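Local coordinates for protein CDA peptide synthetase I (Streptomyces coelicolor, PDB 4JN3) that forms the first condensation domain of a peptide synthetase of the non-ribosomal kind, a two-lobed fold of the CoA-acyltrans clan, at residues A30-G35 with V156-I161; C64-T69 with D133-S138; P82-S87 with V96-V101; L279-G284 with A441-V446; V407-N412 with V423-F428. All coordinates share one frame; numbering follows the deposited sequence.

Interaction 1: A30-G35 with V156-I161; sequences AHYRTG and VHHIVI
The ring of Y32 brings its edge, through CD1, against CB of H158 at 3.7 Å; the ring planes are inclined by 32°, with centroids 5.8 Å apart, an oblique pairing. On the same tyrosine, CB packs on CE1 of H157 (3.6 Å), so Y32 touches both histidines that open the HHxxxDG signature of condensation domains. The backbone beneath is an antiparallel ladder. T34 and V156 form the hydrogen-bonded pair, with V156 N to T34 O at 2.9 Å (171°) and a matching bond from T34 N to V156 O, and H158 N donates to Y32 O at 2.8 Å, carrying the pairing one residue past the strand. Because chi1 of T34 (66°) sets OG1 between the backbone N and the carbonyl carbon, the hydroxyl presses on V156 CG2 at 3.1 Å, a tight fit, and also meets a water. That water lies 2.7 Å from H158 ND1, in the plane of the imidazole, and donates to I161 O, tying the turn after the strand back to the ladder. H157 is fixed differently: its ND1 accepts from I159 N in the ring plane, while NE2 bonds Q23. R33 gives V156 O one weak bond, its guanidinium being held by D125 and T128. Strands 33-40 and 149-157 are neighbours here, with helix 14-25 against Y32 and H157 and helix 163-182 against T34 and V156.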
# COMPACT_ATOMS: atom_id res chain seq x y z
N ALA A 30 8.91 10.67 -10.19
CA ALA A 30 7.74 9.80 -10.18
C ALA A 30 7.85 8.77 -9.06
O ALA A 30 7.22 7.71 -9.11
CB ALA A 30 7.60 9.09 -11.52
N HIS A 31 8.64 9.09 -8.04
CA HIS A 31 8.90 8.13 -6.98
C HIS A 31 7.68 7.84 -6.12
O HIS A 31 7.64 6.84 -5.39
CB HIS A 31 10.09 8.56 -6.12
CG HIS A 31 11.39 8.57 -6.87
ND1 HIS A 31 11.95 7.42 -7.39
CD2 HIS A 31 12.22 9.58 -7.22
CE1 HIS A 31 13.08 7.72 -8.01
NE2 HIS A 31 13.26 9.03 -7.92
N TYR A 32 6.67 8.70 -6.20
CA TYR A 32 5.43 8.47 -5.46
C TYR A 32 4.30 7.93 -6.33
O TYR A 32 3.14 7.95 -5.92
CB TYR A 32 5.00 9.71 -4.68
CG TYR A 32 5.78 9.85 -3.40
CD1 TYR A 32 5.38 9.18 -2.25
CD2 TYR A 32 6.94 10.61 -3.34
CE1 TYR A 32 6.09 9.28 -1.07
CE2 TYR A 32 7.67 10.71 -2.17
CZ TYR A 32 7.24 10.05 -1.04
OH TYR A 32 7.97 10.16 0.12
N ARG A 33 4.64 7.43 -7.52
CA ARG A 33 3.68 6.69 -8.33
C ARG A 33 3.58 5.26 -7.78
O ARG A 33 4.58 4.57 -7.66
CB ARG A 33 4.12 6.63 -9.79
CG ARG A 33 4.04 7.94 -10.56
CD ARG A 33 2.61 8.42 -10.73
NE ARG A 33 1.72 7.38 -11.24
CZ ARG A 33 1.33 7.26 -12.51
NH1 ARG A 33 1.75 8.12 -13.44
NH2 ARG A 33 0.51 6.28 -12.85
N THR A 34 2.36 4.83 -7.45
CA THR A 34 2.13 3.48 -6.96
C THR A 34 1.01 2.83 -7.77
O THR A 34 0.35 3.49 -8.58
CB THR A 34 1.70 3.47 -5.49
OG1 THR A 34 0.42 4.10 -5.37
CG2 THR A 34 2.72 4.22 -4.62
N GLY A 35 0.77 1.55 -7.56
CA GLY A 35 -0.23 0.89 -8.38
C GLY A 35 -0.60 -0.50 -7.90
O GLY A 35 0.08 -1.09 -7.06
N VAL A 156 -1.78 5.29 -9.38
CA VAL A 156 -2.16 6.49 -8.65
C VAL A 156 -0.95 7.29 -8.20
O VAL A 156 0.17 6.78 -8.19
CB VAL A 156 -3.00 6.15 -7.40
CG1 VAL A 156 -4.30 5.45 -7.79
CG2 VAL A 156 -2.20 5.28 -6.43
N HIS A 157 -1.17 8.54 -7.82
CA HIS A 157 -0.18 9.21 -7.01
C HIS A 157 -0.45 8.85 -5.56
O HIS A 157 -1.59 8.88 -5.11
CB HIS A 157 -0.23 10.73 -7.20
CG HIS A 157 1.00 11.42 -6.69
ND1 HIS A 157 1.28 11.53 -5.34
CD2 HIS A 157 2.01 12.03 -7.34
CE1 HIS A 157 2.42 12.18 -5.19
NE2 HIS A 157 2.89 12.50 -6.38
N HIS A 158 0.61 8.49 -4.83
CA HIS A 158 0.52 8.12 -3.42
C HIS A 158 -0.30 9.13 -2.62
O HIS A 158 -1.00 8.77 -1.67
CB HIS A 158 1.94 8.04 -2.84
CG HIS A 158 2.09 7.09 -1.70
ND1 HIS A 158 1.54 5.83 -1.70
CD2 HIS A 158 2.77 7.20 -0.53
CE1 HIS A 158 1.86 5.21 -0.57
NE2 HIS A 158 2.60 6.02 0.15
N ILE A 159 -0.22 10.40 -3.00
CA ILE A 159 -0.89 11.45 -2.24
C ILE A 159 -2.43 11.35 -2.24
O ILE A 159 -3.08 11.90 -1.35
CB ILE A 159 -0.45 12.87 -2.69
CG1 ILE A 159 -0.59 13.86 -1.53
CG2 ILE A 159 -1.25 13.33 -3.91
CD1 ILE A 159 -0.06 15.24 -1.83
N VAL A 160 -3.01 10.63 -3.19
CA VAL A 160 -4.47 10.55 -3.26
C VAL A 160 -5.07 9.21 -2.84
O VAL A 160 -6.24 9.16 -2.46
CB VAL A 160 -5.03 10.96 -4.65
CG1 VAL A 160 -4.69 12.41 -4.97
CG2 VAL A 160 -4.53 10.02 -5.75
N ILE A 161 -4.29 8.13 -2.92
CA ILE A 161 -4.83 6.79 -2.70
C ILE A 161 -3.85 5.88 -1.95
O ILE A 161 -2.73 5.68 -2.41
CB ILE A 161 -5.21 6.12 -4.03
CG1 ILE A 161 -6.47 6.77 -4.63
CG2 ILE A 161 -5.41 4.61 -3.87
CD1 ILE A 161 -7.75 6.47 -3.87
O HOH W 1 -0.40 4.32 -2.91

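Interaction 2: C64-T69 with D133-S138; sequences CSRFLT and DRPGLS
S65 O is approached by three groups: G136 N through a weak bond of 3.4 Å, a water that donates at 2.8 Å, and the CA-H of P135. The same water accepts from the N of L137, the residue at the centre of an inverse gamma turn, so the end of the loop 133-138 is fastened to strand 65-69, one strand of a two-stranded antiparallel sheet, although segment 133-138 forms no regular ladder with it. The firm direct bond lies further along. R66 NH1 donates to D133 O at 3.1 Å with an angle of 173°, the oxygen lying in the guanidinium plane and the nitrogen in the carbonyl plane, so the bond is nearly straight and coplanar with both groups. The arginine reaches it because CG stands between the backbone N and carbonyl carbon (chi1 60°) and the chain is then extended to NE. On the way its CD packs beside P135 CD (3.8 Å), the two side chains pointing the same way, and the methyl L68 CD1 sits over one guanidinium face. R134 places its own NH1 3.9 Å from R66 NH1, with the planes nearly perpendicular; the nearby D133 carboxylate may offset this like-charge approach. The hairpin partner, strand 75-79, pairs with R66 and L68 through the backbone of A78 and Y76. On the side facing the domain interior, L137 CD1 meets the ring of F67 at its edge, 3.8 Å from CE1.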
# COMPACT_ATOMS: atom_id res chain seq x y z
N CYS A 64 -10.71 13.28 -7.53
CA CYS A 64 -11.10 14.50 -8.25
C CYS A 64 -10.35 15.71 -7.70
O CYS A 64 -10.79 16.85 -7.89
CB CYS A 64 -12.60 14.76 -8.11
SG CYS A 64 -13.65 13.56 -8.92
N SER A 65 -9.23 15.45 -7.04
CA SER A 65 -8.52 16.52 -6.34
C SER A 65 -7.20 16.88 -6.99
O SER A 65 -6.57 16.07 -7.68
CB SER A 65 -8.29 16.13 -4.87
OG SER A 65 -9.52 16.00 -4.18
N ARG A 66 -6.80 18.12 -6.79
CA ARG A 66 -5.45 18.55 -7.11
C ARG A 66 -4.90 19.27 -5.89
O ARG A 66 -5.64 19.54 -4.95
CB ARG A 66 -5.43 19.46 -8.34
CG ARG A 66 -6.24 20.73 -8.21
CD ARG A 66 -6.05 21.52 -9.49
NE ARG A 66 -6.70 22.83 -9.48
CZ ARG A 66 -6.29 23.85 -10.24
NH1 ARG A 66 -5.24 23.71 -11.03
NH2 ARG A 66 -6.94 25.00 -10.19
N PHE A 67 -3.61 19.56 -5.90
CA PHE A 67 -2.97 20.19 -4.75
C PHE A 67 -2.25 21.45 -5.18
O PHE A 67 -1.51 21.47 -6.17
CB PHE A 67 -2.03 19.20 -4.07
CG PHE A 67 -2.73 17.97 -3.57
CD1 PHE A 67 -3.07 16.95 -4.44
CD2 PHE A 67 -3.09 17.85 -2.24
CE1 PHE A 67 -3.73 15.82 -3.99
CE2 PHE A 67 -3.76 16.73 -1.77
CZ PHE A 67 -4.08 15.71 -2.65
N LEU A 68 -2.48 22.52 -4.43
CA LEU A 68 -1.91 23.82 -4.74
C LEU A 68 -1.25 24.37 -3.49
O LEU A 68 -1.32 23.76 -2.43
CB LEU A 68 -3.01 24.78 -5.21
CG LEU A 68 -3.81 24.30 -6.43
CD1 LEU A 68 -5.04 25.16 -6.67
CD2 LEU A 68 -2.93 24.25 -7.67
N THR A 69 -0.60 25.53 -3.61
CA THR A 69 0.02 26.18 -2.47
C THR A 69 -0.64 27.54 -2.23
O THR A 69 -0.95 28.26 -3.17
CB THR A 69 1.53 26.38 -2.70
OG1 THR A 69 1.74 27.20 -3.85
CG2 THR A 69 2.22 25.04 -2.91
N ASP A 133 -0.61 19.66 -9.48
CA ASP A 133 -1.54 20.75 -9.76
C ASP A 133 -2.60 20.39 -10.81
O ASP A 133 -3.51 21.17 -11.09
CB ASP A 133 -0.80 22.03 -10.18
CG ASP A 133 -0.02 21.86 -11.48
OD1 ASP A 133 0.74 20.88 -11.60
OD2 ASP A 133 -0.18 22.70 -12.38
N ARG A 134 -2.49 19.20 -11.39
CA ARG A 134 -3.47 18.74 -12.37
C ARG A 134 -4.40 17.71 -11.74
O ARG A 134 -3.95 16.66 -11.29
CB ARG A 134 -2.77 18.14 -13.59
CG ARG A 134 -1.70 19.05 -14.19
CD ARG A 134 -2.25 20.46 -14.40
NE ARG A 134 -3.34 20.48 -15.37
CZ ARG A 134 -4.25 21.45 -15.45
NH1 ARG A 134 -4.20 22.48 -14.61
NH2 ARG A 134 -5.20 21.39 -16.36
N PRO A 135 -5.71 18.00 -11.72
CA PRO A 135 -6.69 17.16 -11.02
C PRO A 135 -6.81 15.75 -11.61
O PRO A 135 -6.55 15.57 -12.80
CB PRO A 135 -8.00 17.92 -11.20
CG PRO A 135 -7.81 18.71 -12.46
CD PRO A 135 -6.36 19.12 -12.43
N GLY A 136 -7.18 14.77 -10.79
CA GLY A 136 -7.35 13.41 -11.25
C GLY A 136 -6.03 12.67 -11.32
O GLY A 136 -5.55 12.29 -12.39
N LEU A 137 -5.44 12.46 -10.15
CA LEU A 137 -4.09 11.90 -10.05
C LEU A 137 -4.08 10.38 -10.08
O LEU A 137 -3.53 9.72 -9.20
CB LEU A 137 -3.41 12.43 -8.78
CG LEU A 137 -3.16 13.95 -8.86
CD1 LEU A 137 -2.99 14.58 -7.49
CD2 LEU A 137 -1.94 14.22 -9.74
N SER A 138 -4.70 9.82 -11.12
CA SER A 138 -4.68 8.38 -11.33
C SER A 138 -4.62 8.05 -12.82
O SER A 138 -4.79 8.92 -13.67
CB SER A 138 -5.88 7.71 -10.66
OG SER A 138 -7.10 8.07 -11.28
O HOH W 2 -6.98 13.33 -7.65

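Interaction 3: P82-S87 with V96-V101; sequences PAPEGS and VPYTPV
One face of the Y98 ring is occupied by A83, whose CA stands 3.5 Å from the ring centroid and only 10° off the normal, a clear CH-pi contact. A83 CB reaches down over the same face and touches CD2 at 3.4 Å. Two further approaches are oblique: P82 O comes near CD1, and the pyrrolidine of P84 crosses the tyrosine at about a right angle, with CD 3.5 Å from OH. Three consecutive residues thus follow the length of the ring, P82 near CD1 and P84 at the hydroxyl. The polar link between the backbones is a water that accepts from A83 N and donates to T99 O at 2.7 Å. T99 O also receives a CA-H contact from P82 CA (3.3 Å). Beyond P84 the chain reverses in a type II turn closed by S87 N to P84 O at 3.0 Å, with G86 at positive phi. Both segments are irregular parts of the long excursion joining strand 75-79 to strand 103-107. T99 OG1 is bonded to C80 O, just past the first of these strands, while P82 and V101 rest on helix 46-58, whose R51 and R54 pair with E85.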
# COMPACT_ATOMS: atom_id res chain seq x y z
N PRO A 82 -15.37 16.14 -12.48
CA PRO A 82 -15.15 15.79 -13.89
C PRO A 82 -16.09 16.59 -14.78
O PRO A 82 -17.03 17.21 -14.28
CB PRO A 82 -15.53 14.30 -13.94
CG PRO A 82 -15.51 13.84 -12.52
CD PRO A 82 -15.92 15.02 -11.71
N ALA A 83 -15.84 16.57 -16.08
CA ALA A 83 -16.70 17.24 -17.04
C ALA A 83 -18.08 16.60 -17.02
O ALA A 83 -18.22 15.43 -16.65
CB ALA A 83 -16.10 17.17 -18.43
N PRO A 84 -19.12 17.36 -17.39
CA PRO A 84 -20.46 16.78 -17.48
C PRO A 84 -20.48 15.60 -18.45
O PRO A 84 -19.66 15.54 -19.36
CB PRO A 84 -21.30 17.93 -18.04
CG PRO A 84 -20.57 19.17 -17.62
CD PRO A 84 -19.12 18.81 -17.70
N GLU A 85 -21.39 14.66 -18.24
CA GLU A 85 -21.49 13.50 -19.11
C GLU A 85 -21.60 13.93 -20.57
O GLU A 85 -22.40 14.80 -20.91
CB GLU A 85 -22.70 12.63 -18.72
CG GLU A 85 -22.87 11.36 -19.54
CD GLU A 85 -21.76 10.35 -19.30
OE1 GLU A 85 -21.00 10.52 -18.33
OE2 GLU A 85 -21.67 9.38 -20.09
N GLY A 86 -20.77 13.35 -21.43
CA GLY A 86 -20.81 13.64 -22.85
C GLY A 86 -19.98 14.84 -23.29
O GLY A 86 -19.81 15.07 -24.49
N SER A 87 -19.47 15.60 -22.33
CA SER A 87 -18.71 16.81 -22.64
C SER A 87 -17.26 16.54 -23.02
O SER A 87 -16.58 15.73 -22.38
CB SER A 87 -18.75 17.79 -21.46
OG SER A 87 -17.84 18.85 -21.65
N VAL A 96 -11.98 26.45 -14.25
CA VAL A 96 -11.52 25.38 -13.36
C VAL A 96 -11.29 24.12 -14.18
O VAL A 96 -12.16 23.70 -14.94
CB VAL A 96 -12.56 25.06 -12.27
CG1 VAL A 96 -12.04 23.96 -11.35
CG2 VAL A 96 -12.90 26.32 -11.48
N PRO A 97 -10.10 23.50 -14.04
CA PRO A 97 -9.85 22.28 -14.81
C PRO A 97 -10.80 21.16 -14.38
O PRO A 97 -11.11 21.04 -13.19
CB PRO A 97 -8.41 21.92 -14.45
CG PRO A 97 -8.16 22.59 -13.14
CD PRO A 97 -8.97 23.86 -13.17
N TYR A 98 -11.28 20.38 -15.34
CA TYR A 98 -12.11 19.22 -15.07
C TYR A 98 -11.20 18.03 -14.81
O TYR A 98 -10.20 17.85 -15.50
CB TYR A 98 -12.97 18.88 -16.28
CG TYR A 98 -14.23 19.71 -16.45
CD1 TYR A 98 -15.05 20.01 -15.37
CD2 TYR A 98 -14.61 20.17 -17.71
CE1 TYR A 98 -16.21 20.75 -15.54
CE2 TYR A 98 -15.76 20.91 -17.89
CZ TYR A 98 -16.56 21.20 -16.80
OH TYR A 98 -17.71 21.94 -16.98
N THR A 99 -11.54 17.21 -13.82
CA THR A 99 -10.86 15.94 -13.63
C THR A 99 -11.13 15.05 -14.83
O THR A 99 -12.28 14.73 -15.12
CB THR A 99 -11.32 15.24 -12.34
OG1 THR A 99 -10.74 15.90 -11.21
CG2 THR A 99 -10.90 13.77 -12.33
N PRO A 100 -10.08 14.66 -15.55
CA PRO A 100 -10.30 13.77 -16.69
C PRO A 100 -10.54 12.35 -16.21
O PRO A 100 -10.05 11.95 -15.15
CB PRO A 100 -8.99 13.86 -17.46
CG PRO A 100 -7.97 14.17 -16.43
CD PRO A 100 -8.66 15.01 -15.38
N VAL A 101 -11.32 11.59 -16.97
CA VAL A 101 -11.56 10.18 -16.67
C VAL A 101 -11.42 9.38 -17.95
O VAL A 101 -12.25 9.49 -18.85
CB VAL A 101 -12.96 9.95 -16.08
CG1 VAL A 101 -13.17 8.47 -15.80
CG2 VAL A 101 -13.15 10.77 -14.80
O HOH W 3 -13.96 14.59 -17.19

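Interaction 4: L279-G284 with A441-V446; sequences LHRTTG and ATVDEV
A histidine-carboxylate bond and an arginine bonded to two backbone carbonyls join the C-terminal turn of helix 267-283 to the loop that follows helix 418-437. H280 NE2 donates to D444 OD1 at 3.0 Å, the oxygen lying in the imidazole plane and using its syn lone pair, although the angle of 143° shows a bent bond. A water beside NE2, also in the ring plane, donates to D444 OD2, so both carboxylate oxygens are engaged. The other ring nitrogen, ND1, is bonded to A285 O, which pins the imidazole from its far side. The helix ends here: G284, with positive phi, is the first residue off the helical path, and its N still closes a 2.7 Å bond to H280 O. R281 supplies the second grip. Its NH1 meets V446 O at 2.7 Å on a lone pair in the carbonyl plane, and V443 O at 2.9 Å in a more bent bond, with that oxygen tilted 25° from the guanidinium plane. V443 O additionally accepts from V446 N, so the arginine adds a second donor to a carbonyl already used within the short turn. The bends at chi2 and chi3 of R281 fold the chain past V443, bringing CG to 4.2 Å from V443 CG1. D444 O lies over one face of the guanidinium, while F431 of helix 418-437 touches both R281 and V446.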
# COMPACT_ATOMS: atom_id res chain seq x y z
N LEU A 279 15.87 -11.90 9.72
CA LEU A 279 16.85 -10.84 9.95
C LEU A 279 17.87 -11.27 10.99
O LEU A 279 19.07 -11.05 10.84
CB LEU A 279 16.16 -9.56 10.41
CG LEU A 279 15.32 -8.83 9.37
CD1 LEU A 279 14.69 -7.59 9.98
CD2 LEU A 279 16.18 -8.46 8.18
N HIS A 280 17.37 -11.88 12.07
CA HIS A 280 18.24 -12.36 13.15
C HIS A 280 19.26 -13.38 12.64
O HIS A 280 20.45 -13.28 12.95
CB HIS A 280 17.41 -12.97 14.28
CG HIS A 280 18.23 -13.73 15.28
ND1 HIS A 280 19.18 -13.12 16.07
CD2 HIS A 280 18.26 -15.04 15.60
CE1 HIS A 280 19.75 -14.03 16.85
NE2 HIS A 280 19.20 -15.21 16.57
N ARG A 281 18.79 -14.35 11.86
CA ARG A 281 19.66 -15.41 11.36
C ARG A 281 20.63 -14.90 10.30
O ARG A 281 21.71 -15.45 10.13
CB ARG A 281 18.83 -16.57 10.81
CG ARG A 281 18.11 -17.39 11.88
CD ARG A 281 19.10 -18.18 12.73
NE ARG A 281 19.94 -19.03 11.90
CZ ARG A 281 19.58 -20.24 11.46
NH1 ARG A 281 18.39 -20.73 11.79
NH2 ARG A 281 20.40 -20.95 10.71
N THR A 282 20.23 -13.84 9.60
CA THR A 282 21.05 -13.28 8.53
C THR A 282 22.18 -12.40 9.05
O THR A 282 23.31 -12.47 8.56
CB THR A 282 20.20 -12.43 7.55
OG1 THR A 282 19.27 -13.28 6.87
CG2 THR A 282 21.09 -11.75 6.53
N THR A 283 21.88 -11.59 10.06
CA THR A 283 22.84 -10.60 10.54
C THR A 283 23.41 -10.95 11.91
O THR A 283 24.45 -10.41 12.31
CB THR A 283 22.18 -9.21 10.64
OG1 THR A 283 21.16 -9.24 11.65
CG2 THR A 283 21.55 -8.83 9.30
N GLY A 284 22.74 -11.84 12.62
CA GLY A 284 23.16 -12.21 13.96
C GLY A 284 22.64 -11.22 14.99
O GLY A 284 22.77 -11.43 16.19
N ALA A 441 10.10 -25.38 17.27
CA ALA A 441 11.53 -25.48 16.96
C ALA A 441 12.29 -24.24 17.41
O ALA A 441 11.74 -23.13 17.42
CB ALA A 441 11.73 -25.73 15.48
N THR A 442 13.55 -24.42 17.78
CA THR A 442 14.42 -23.30 18.15
C THR A 442 14.87 -22.53 16.91
O THR A 442 15.40 -23.12 15.97
CB THR A 442 15.66 -23.81 18.92
OG1 THR A 442 15.24 -24.43 20.14
CG2 THR A 442 16.59 -22.67 19.24
N VAL A 443 14.65 -21.22 16.90
CA VAL A 443 14.98 -20.40 15.74
C VAL A 443 16.42 -20.58 15.27
O VAL A 443 16.69 -20.68 14.08
CB VAL A 443 14.70 -18.91 16.01
CG1 VAL A 443 15.34 -18.04 14.93
CG2 VAL A 443 13.20 -18.66 16.08
N ASP A 444 17.35 -20.64 16.22
CA ASP A 444 18.77 -20.78 15.89
C ASP A 444 19.10 -22.13 15.26
O ASP A 444 20.18 -22.31 14.71
CB ASP A 444 19.65 -20.55 17.12
CG ASP A 444 19.61 -19.12 17.60
OD1 ASP A 444 19.37 -18.22 16.77
OD2 ASP A 444 19.81 -18.89 18.81
N GLU A 445 18.17 -23.08 15.34
CA GLU A 445 18.40 -24.43 14.82
C GLU A 445 17.66 -24.71 13.52
O GLU A 445 17.91 -25.72 12.86
CB GLU A 445 18.01 -25.48 15.87
CG GLU A 445 18.85 -25.43 17.13
CD GLU A 445 18.43 -26.47 18.15
OE1 GLU A 445 17.53 -27.28 17.84
OE2 GLU A 445 18.99 -26.47 19.27
N VAL A 446 16.75 -23.82 13.14
CA VAL A 446 15.94 -24.04 11.94
C VAL A 446 16.76 -23.91 10.66
O VAL A 446 17.58 -23.01 10.52
CB VAL A 446 14.74 -23.06 11.89
CG1 VAL A 446 13.90 -23.33 10.66
CG2 VAL A 446 13.90 -23.20 13.15
O HOH W 4 20.56 -16.25 18.99

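Interaction 5: V407-N412 with V423-F428; sequences VDFEGN and VLQERF
F409 lays one ring face against Q425, and the two side chains slide past each other in opposite directions. Q425 CA stands 3.8 Å from the ring centroid, 15° off its normal, so the contact qualifies as CH-pi; farther along the glutamine, CG covers CD1 at 3.7 Å. With CG anti to the backbone N (chi1 -177°) and the chain extended, Q425 runs over the ring toward the backbone of V407. The edge of the same ring meets two other helix residues. CE2 touches CG of L424 at 4.0 Å, and CZ touches CD2 of F428 at 3.9 Å, the two phenylalanines being inclined so that CZ approaches the F428 ring obliquely. L424, Q425 and F428 thus receive one phenylalanine on its face and two parts of its edge, a packing of helix on strand made by carbon atoms, those of Q425 included. The short segment axes pass 9.2 Å apart with N-to-C directions at 140°, which is nearer antiparallel than perpendicular. Strand 404-411 lies between strands 242-248 and 393-398 in a four-stranded mixed sheet, and F409 also packs on L393 and I395 of the latter. Helix 267-283 packs against helix 418-437: F278 meets F428 edge-to-face and touches L424.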
# COMPACT_ATOMS: atom_id res chain seq x y z
N VAL A 407 3.90 -12.76 -2.98
CA VAL A 407 4.92 -12.11 -2.17
C VAL A 407 5.76 -11.20 -3.05
O VAL A 407 6.42 -11.66 -3.98
CB VAL A 407 5.83 -13.13 -1.46
CG1 VAL A 407 6.86 -12.41 -0.59
CG2 VAL A 407 5.00 -14.10 -0.62
N ASP A 408 5.71 -9.90 -2.78
CA ASP A 408 6.47 -8.93 -3.56
C ASP A 408 7.62 -8.39 -2.73
O ASP A 408 7.42 -7.84 -1.65
CB ASP A 408 5.58 -7.78 -4.02
CG ASP A 408 4.76 -8.12 -5.25
OD1 ASP A 408 4.36 -9.28 -5.41
OD2 ASP A 408 4.53 -7.21 -6.07
N PHE A 409 8.84 -8.54 -3.24
CA PHE A 409 9.98 -7.87 -2.64
C PHE A 409 10.25 -6.61 -3.45
O PHE A 409 10.55 -6.68 -4.64
CB PHE A 409 11.20 -8.80 -2.64
CG PHE A 409 11.34 -9.62 -1.38
CD1 PHE A 409 10.25 -10.28 -0.85
CD2 PHE A 409 12.57 -9.73 -0.74
CE1 PHE A 409 10.38 -11.04 0.31
CE2 PHE A 409 12.70 -10.49 0.41
CZ PHE A 409 11.60 -11.15 0.94
N GLU A 410 10.08 -5.46 -2.80
CA GLU A 410 10.26 -4.18 -3.46
C GLU A 410 11.51 -3.52 -2.92
O GLU A 410 11.52 -3.06 -1.78
CB GLU A 410 9.06 -3.26 -3.20
CG GLU A 410 7.71 -3.90 -3.55
CD GLU A 410 6.54 -2.97 -3.29
OE1 GLU A 410 6.64 -2.10 -2.41
OE2 GLU A 410 5.51 -3.12 -3.99
N GLY A 411 12.57 -3.49 -3.72
CA GLY A 411 13.85 -3.01 -3.24
C GLY A 411 14.29 -1.70 -3.86
O GLY A 411 14.11 -1.47 -5.06
N ASN A 412 14.87 -0.84 -3.04
CA ASN A 412 15.50 0.38 -3.52
C ASN A 412 16.59 -0.00 -4.51
O ASN A 412 17.44 -0.84 -4.20
CB ASN A 412 16.06 1.16 -2.33
CG ASN A 412 16.75 2.45 -2.75
OD1 ASN A 412 17.66 2.43 -3.57
ND2 ASN A 412 16.32 3.56 -2.18
N VAL A 423 16.85 -13.69 -5.15
CA VAL A 423 17.60 -14.60 -4.28
C VAL A 423 17.17 -14.49 -2.83
O VAL A 423 16.95 -15.50 -2.15
CB VAL A 423 19.12 -14.33 -4.37
CG1 VAL A 423 19.86 -15.04 -3.24
CG2 VAL A 423 19.65 -14.76 -5.73
N LEU A 424 17.04 -13.25 -2.34
CA LEU A 424 16.65 -13.00 -0.96
C LEU A 424 15.23 -13.49 -0.70
O LEU A 424 14.94 -14.07 0.35
CB LEU A 424 16.74 -11.50 -0.66
CG LEU A 424 16.64 -11.09 0.80
CD1 LEU A 424 17.83 -11.64 1.58
CD2 LEU A 424 16.57 -9.57 0.92
N GLN A 425 14.35 -13.24 -1.66
CA GLN A 425 12.94 -13.61 -1.56
C GLN A 425 12.79 -15.12 -1.42
O GLN A 425 12.03 -15.60 -0.57
CB GLN A 425 12.21 -13.12 -2.81
CG GLN A 425 10.72 -13.36 -2.83
CD GLN A 425 10.11 -12.79 -4.09
OE1 GLN A 425 9.21 -11.96 -4.05
NE2 GLN A 425 10.63 -13.23 -5.23
N GLU A 426 13.50 -15.87 -2.26
CA GLU A 426 13.44 -17.32 -2.24
C GLU A 426 13.93 -17.86 -0.90
O GLU A 426 13.28 -18.71 -0.29
CB GLU A 426 14.27 -17.92 -3.38
CG GLU A 426 14.40 -19.44 -3.32
CD GLU A 426 13.08 -20.15 -3.58
OE1 GLU A 426 12.11 -19.48 -3.98
OE2 GLU A 426 13.02 -21.39 -3.38
N ARG A 427 15.06 -17.35 -0.44
CA ARG A 427 15.60 -17.78 0.85
C ARG A 427 14.62 -17.46 1.98
O ARG A 427 14.42 -18.28 2.88
CB ARG A 427 16.97 -17.16 1.10
CG ARG A 427 18.03 -17.61 0.10
CD ARG A 427 19.39 -17.01 0.39
NE ARG A 427 19.78 -17.21 1.78
CZ ARG A 427 19.87 -16.23 2.68
NH1 ARG A 427 19.62 -14.98 2.32
NH2 ARG A 427 20.22 -16.50 3.93
N PHE A 428 13.98 -16.29 1.91
CA PHE A 428 13.00 -15.93 2.93
C PHE A 428 11.77 -16.83 2.96
O PHE A 428 11.39 -17.33 4.01
CB PHE A 428 12.55 -14.47 2.82
CG PHE A 428 11.37 -14.16 3.70
CD1 PHE A 428 11.51 -14.10 5.07
CD2 PHE A 428 10.11 -13.95 3.15
CE1 PHE A 428 10.43 -13.83 5.89
CE2 PHE A 428 9.02 -13.68 3.97
CZ PHE A 428 9.19 -13.62 5.34

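How the interactions relate
Interactions 1, 2 and 3 form a continuous chain of contacts in one part of the domain. Centres of interactions 1 and 2 are 12 Å apart, joined by a probable hydrogen bond from H157 N to L137 O (3.0 Å) and by F67 packing on I159 and V160. Interaction 2 in turn touches interaction 3, whose T99 OG1 lies 3.4 Å from P135 CB. Interactions 4 and 5 belong to the other side, their centres 18 Å apart; helices 267-283 and 418-437 connect them. Nearest atoms of interactions 1 and 5 are about 7 Å apart without touching, so interaction 1, carrying the histidines of the HHxxxDG signature, is the closest of the first three to that second group.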